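Local coordinates for hypothetical protein PH1109 (Pyrococcus horikoshii, PDB 2D59), which is of unknown function but belongs to the CoA-binding domain family, whose members have a Rossmann-like fold with a parallel beta sheet flanked by helices, at residues M42-E47 / C132-H137. Residues are numbered along the deposited sequence; the frame is centred on the assembly and turned at random.
Sequences MKYLLE and CMMREH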
ATOM      1  N   MET A  42      -9.085   0.902  -1.811  1.00 17.35           N
ATOM      2  CA  MET A  42      -9.374  -0.084  -0.776  1.00 16.67           C
ATOM      3  C   MET A  42     -10.644  -0.861  -1.107  1.00 17.44           C
ATOM      4  O   MET A  42     -10.696  -2.082  -0.960  1.00 16.41           O
ATOM      5  CB  MET A  42      -9.532   0.586   0.588  1.00 18.46           C
ATOM      6  CG  MET A  42      -9.750  -0.413   1.713  1.00 16.97           C
ATOM      7  SD  MET A  42      -9.650   0.370   3.338  1.00 18.49           S
ATOM      8  CE  MET A  42     -10.303  -0.943   4.380  1.00 19.27           C
ATOM      9  N   LYS A  43     -11.675  -0.151  -1.555  1.00 14.31           N
ATOM     10  CA  LYS A  43     -12.935  -0.797  -1.892  1.00 17.35           C
ATOM     11  C   LYS A  43     -12.699  -1.863  -2.961  1.00 18.58           C
ATOM     12  O   LYS A  43     -13.206  -2.979  -2.863  1.00 18.93           O
ATOM     13  CB  LYS A  43     -13.937   0.246  -2.394  1.00 18.67           C
ATOM     14  CG  LYS A  43     -15.316  -0.310  -2.708  1.00 30.40           C
ATOM     15  CD  LYS A  43     -16.258   0.800  -3.152  1.00 35.00           C
ATOM     16  CE  LYS A  43     -17.624   0.257  -3.533  1.00 35.15           C
ATOM     17  NZ  LYS A  43     -18.531   1.347  -3.988  1.00 45.46           N
ATOM     18  N   TYR A  44     -11.914  -1.506  -3.971  1.00 18.08           N
ATOM     19  CA  TYR A  44     -11.598  -2.417  -5.067  1.00 15.10           C
ATOM     20  C   TYR A  44     -10.842  -3.643  -4.557  1.00 16.98           C
ATOM     21  O   TYR A  44     -11.152  -4.777  -4.936  1.00 18.23           O
ATOM     22  CB  TYR A  44     -10.768  -1.678  -6.125  1.00 16.07           C
ATOM     23  CG  TYR A  44     -10.334  -2.536  -7.292  1.00 18.78           C
ATOM     24  CD1 TYR A  44      -9.192  -3.332  -7.212  1.00 15.65           C
ATOM     25  CD2 TYR A  44     -11.080  -2.566  -8.471  1.00 15.52           C
ATOM     26  CE1 TYR A  44      -8.801  -4.140  -8.281  1.00 17.94           C
ATOM     27  CE2 TYR A  44     -10.700  -3.369  -9.543  1.00 18.80           C
ATOM     28  CZ  TYR A  44      -9.563  -4.153  -9.440  1.00 18.04           C
ATOM     29  OH  TYR A  44      -9.197  -4.963 -10.494  1.00 21.32           O
ATOM     30  N   LEU A  45      -9.854  -3.417  -3.697  1.00 17.57           N
ATOM     31  CA  LEU A  45      -9.067  -4.520  -3.152  1.00 16.96           C
ATOM     32  C   LEU A  45      -9.931  -5.473  -2.331  1.00 16.85           C
ATOM     33  O   LEU A  45      -9.793  -6.690  -2.435  1.00 18.79           O
ATOM     34  CB  LEU A  45      -7.914  -3.983  -2.297  1.00 17.44           C
ATOM     35  CG  LEU A  45      -6.847  -3.186  -3.055  1.00 17.19           C
ATOM     36  CD1 LEU A  45      -5.853  -2.592  -2.075  1.00 20.00           C
ATOM     37  CD2 LEU A  45      -6.139  -4.098  -4.053  1.00 19.84           C
ATOM     38  N   LEU A  46     -10.828  -4.927  -1.516  1.00 17.38           N
ATOM     39  CA  LEU A  46     -11.697  -5.771  -0.713  1.00 14.32           C
ATOM     40  C   LEU A  46     -12.576  -6.613  -1.628  1.00 15.75           C
ATOM     41  O   LEU A  46     -12.804  -7.793  -1.371  1.00 16.95           O
ATOM     42  CB  LEU A  46     -12.577  -4.914   0.205  1.00 17.18           C
ATOM     43  CG  LEU A  46     -11.866  -4.241   1.380  1.00 16.99           C
ATOM     44  CD1 LEU A  46     -12.829  -3.303   2.096  1.00 18.52           C
ATOM     45  CD2 LEU A  46     -11.346  -5.299   2.339  1.00 19.11           C
ATOM     46  N   GLU A  47     -13.062  -5.995  -2.701  1.00 17.06           N
ATOM     47  CA  GLU A  47     -13.922  -6.687  -3.648  1.00 18.42           C
ATOM     48  C   GLU A  47     -13.161  -7.736  -4.453  1.00 18.61           C
ATOM     49  O   GLU A  47     -13.770  -8.591  -5.092  1.00 23.37           O
ATOM     50  CB  GLU A  47     -14.590  -5.678  -4.588  1.00 23.26           C
ATOM     51  CG  GLU A  47     -15.603  -4.783  -3.882  1.00 25.85           C
ATOM     52  CD  GLU A  47     -16.076  -3.623  -4.735  1.00 31.47           C
ATOM     53  OE1 GLU A  47     -16.955  -2.865  -4.270  1.00 36.69           O
ATOM     54  OE2 GLU A  47     -15.569  -3.462  -5.865  1.00 40.48           O
ATOM     55  N   CYS A 132      -0.666   2.491  -9.051  1.00 14.26           N
ATOM     56  CA  CYS A 132      -1.830   2.339  -8.193  1.00 14.52           C
ATOM     57  C   CYS A 132      -2.168   0.854  -8.121  1.00 15.01           C
ATOM     58  O   CYS A 132      -2.246   0.189  -9.153  1.00 17.84           O
ATOM     59  CB  CYS A 132      -3.015   3.112  -8.768  1.00 17.33           C
ATOM     60  SG  CYS A 132      -4.562   2.823  -7.890  1.00 18.96           S
ATOM     61  N   MET A 133      -2.365   0.326  -6.915  1.00 16.29           N
ATOM     62  CA  MET A 133      -2.680  -1.095  -6.778  1.00 14.37           C
ATOM     63  C   MET A 133      -3.907  -1.505  -7.584  1.00 14.37           C
ATOM     64  O   MET A 133      -3.937  -2.587  -8.165  1.00 17.45           O
ATOM     65  CB  MET A 133      -2.866  -1.477  -5.306  1.00 18.72           C
ATOM     66  CG  MET A 133      -1.562  -1.520  -4.514  1.00 16.73           C
ATOM     67  SD  MET A 133      -1.717  -2.446  -2.962  1.00 19.17           S
ATOM     68  CE  MET A 133      -1.577  -4.159  -3.579  1.00 16.28           C
ATOM     69  N   MET A 134      -4.916  -0.643  -7.623  1.00 15.91           N
ATOM     70  CA  MET A 134      -6.125  -0.943  -8.376  1.00 18.96           C
ATOM     71  C   MET A 134      -5.871  -0.911  -9.879  1.00 17.99           C
ATOM     72  O   MET A 134      -6.265  -1.830 -10.603  1.00 21.32           O
ATOM     73  CB  MET A 134      -7.229   0.057  -8.039  1.00 17.82           C
ATOM     74  CG  MET A 134      -8.452  -0.101  -8.913  1.00 16.29           C
ATOM     75  SD  MET A 134      -9.781   1.003  -8.415  1.00 21.48           S
ATOM     76  CE  MET A 134      -9.237   2.525  -9.141  1.00 25.49           C
ATOM     77  N   ARG A 135      -5.228   0.157 -10.345  1.00 15.90           N
ATOM     78  CA  ARG A 135      -4.927   0.305 -11.761  1.00 19.46           C
ATOM     79  C   ARG A 135      -4.097  -0.873 -12.260  1.00 19.44           C
ATOM     80  O   ARG A 135      -4.386  -1.445 -13.313  1.00 19.75           O
ATOM     81  CB  ARG A 135      -4.158   1.604 -12.009  1.00 22.45           C
ATOM     82  CG  ARG A 135      -4.159   2.037 -13.468  1.00 33.02           C
ATOM     83  CD  ARG A 135      -5.009   3.286 -13.663  1.00 48.74           C
ATOM     84  NE  ARG A 135      -4.290   4.500 -13.284  1.00 53.81           N
ATOM     85  CZ  ARG A 135      -4.855   5.697 -13.155  1.00 59.45           C
ATOM     86  NH1 ARG A 135      -4.119   6.745 -12.813  1.00 60.71           N
ATOM     87  NH2 ARG A 135      -6.159   5.844 -13.353  1.00 61.14           N
ATOM     88  N   GLU A 136      -3.060  -1.222 -11.505  1.00 16.81           N
ATOM     89  CA  GLU A 136      -2.190  -2.334 -11.881  1.00 16.56           C
ATOM     90  C   GLU A 136      -2.958  -3.650 -11.889  1.00 17.63           C
ATOM     91  O   GLU A 136      -2.803  -4.469 -12.801  1.00 18.12           O
ATOM     92  CB  GLU A 136      -1.002  -2.428 -10.916  1.00 15.58           C
ATOM     93  CG  GLU A 136      -0.015  -1.275 -11.005  1.00 20.87           C
ATOM     94  CD  GLU A 136       0.508  -1.064 -12.413  1.00 22.58           C
ATOM     95  OE1 GLU A 136      -0.107  -0.284 -13.167  1.00 23.94           O
ATOM     96  OE2 GLU A 136       1.529  -1.689 -12.767  1.00 22.98           O
ATOM     97  N   HIS A 137      -3.795  -3.860 -10.879  1.00 14.54           N
ATOM     98  CA  HIS A 137      -4.565  -5.090 -10.814  1.00 17.88           C
ATOM     99  C   HIS A 137      -5.491  -5.191 -12.020  1.00 21.84           C
ATOM    100  O   HIS A 137      -5.549  -6.222 -12.691  1.00 19.76           O
ATOM    101  CB  HIS A 137      -5.369  -5.144  -9.515  1.00 17.87           C
ATOM    102  CG  HIS A 137      -6.041  -6.460  -9.279  1.00 16.93           C
ATOM    103  ND1 HIS A 137      -7.215  -6.818  -9.902  1.00 19.40           N
ATOM    104  CD2 HIS A 137      -5.689  -7.512  -8.503  1.00 16.09           C
ATOM    105  CE1 HIS A 137      -7.560  -8.034  -9.519  1.00 19.00           C
ATOM    106  NE2 HIS A 137      -6.651  -8.478  -8.670  1.00 19.35           N
TER
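The Tyr44 ring carries Met134 on one face and meets His137 at its edge. Met134 CG lies over the face, 3.6 Å from the centroid of the Tyr44 ring, a CH-pi contact. Met134 SD takes an oblique Met-aromatic position, 3.7 Å from Tyr44 CB. Met134 CG is anti to its own backbone N (chi1 173°), which lays the methylene over the tyrosine. The Tyr44 and His137 rings are oblique, with planes at 74°. Tyr44 OH and His137 ND1 share a hydrogen bond of 2.8 Å, and either may donate. This bond ties the far end of the phenol to helix 133-141. His48 stacks on the Tyr44 ring and also meets the His137 ring.

The contact joins helix 37-47 to the start of helix 133-141 in a Rossmann-like fold. Helix 37-47 follows strand 24-28, and helix 133-141 follows the edge strand 126-129. The axes of segments 42-47 and 133-137 come within 9.7 Å and diverge by 47°. Cys132 is the N-cap of helix 133-141. Cys132 SG accepts a weak, nearly straight capping bond from Arg135 N at 3.7 Å.

Deeper in the interface, Leu45 CD1 touches Met133 SD at 4.2 Å. Leu45 also packs on Val52 of strand 51-55, while Met133 reaches Leu19 of helix 12-21.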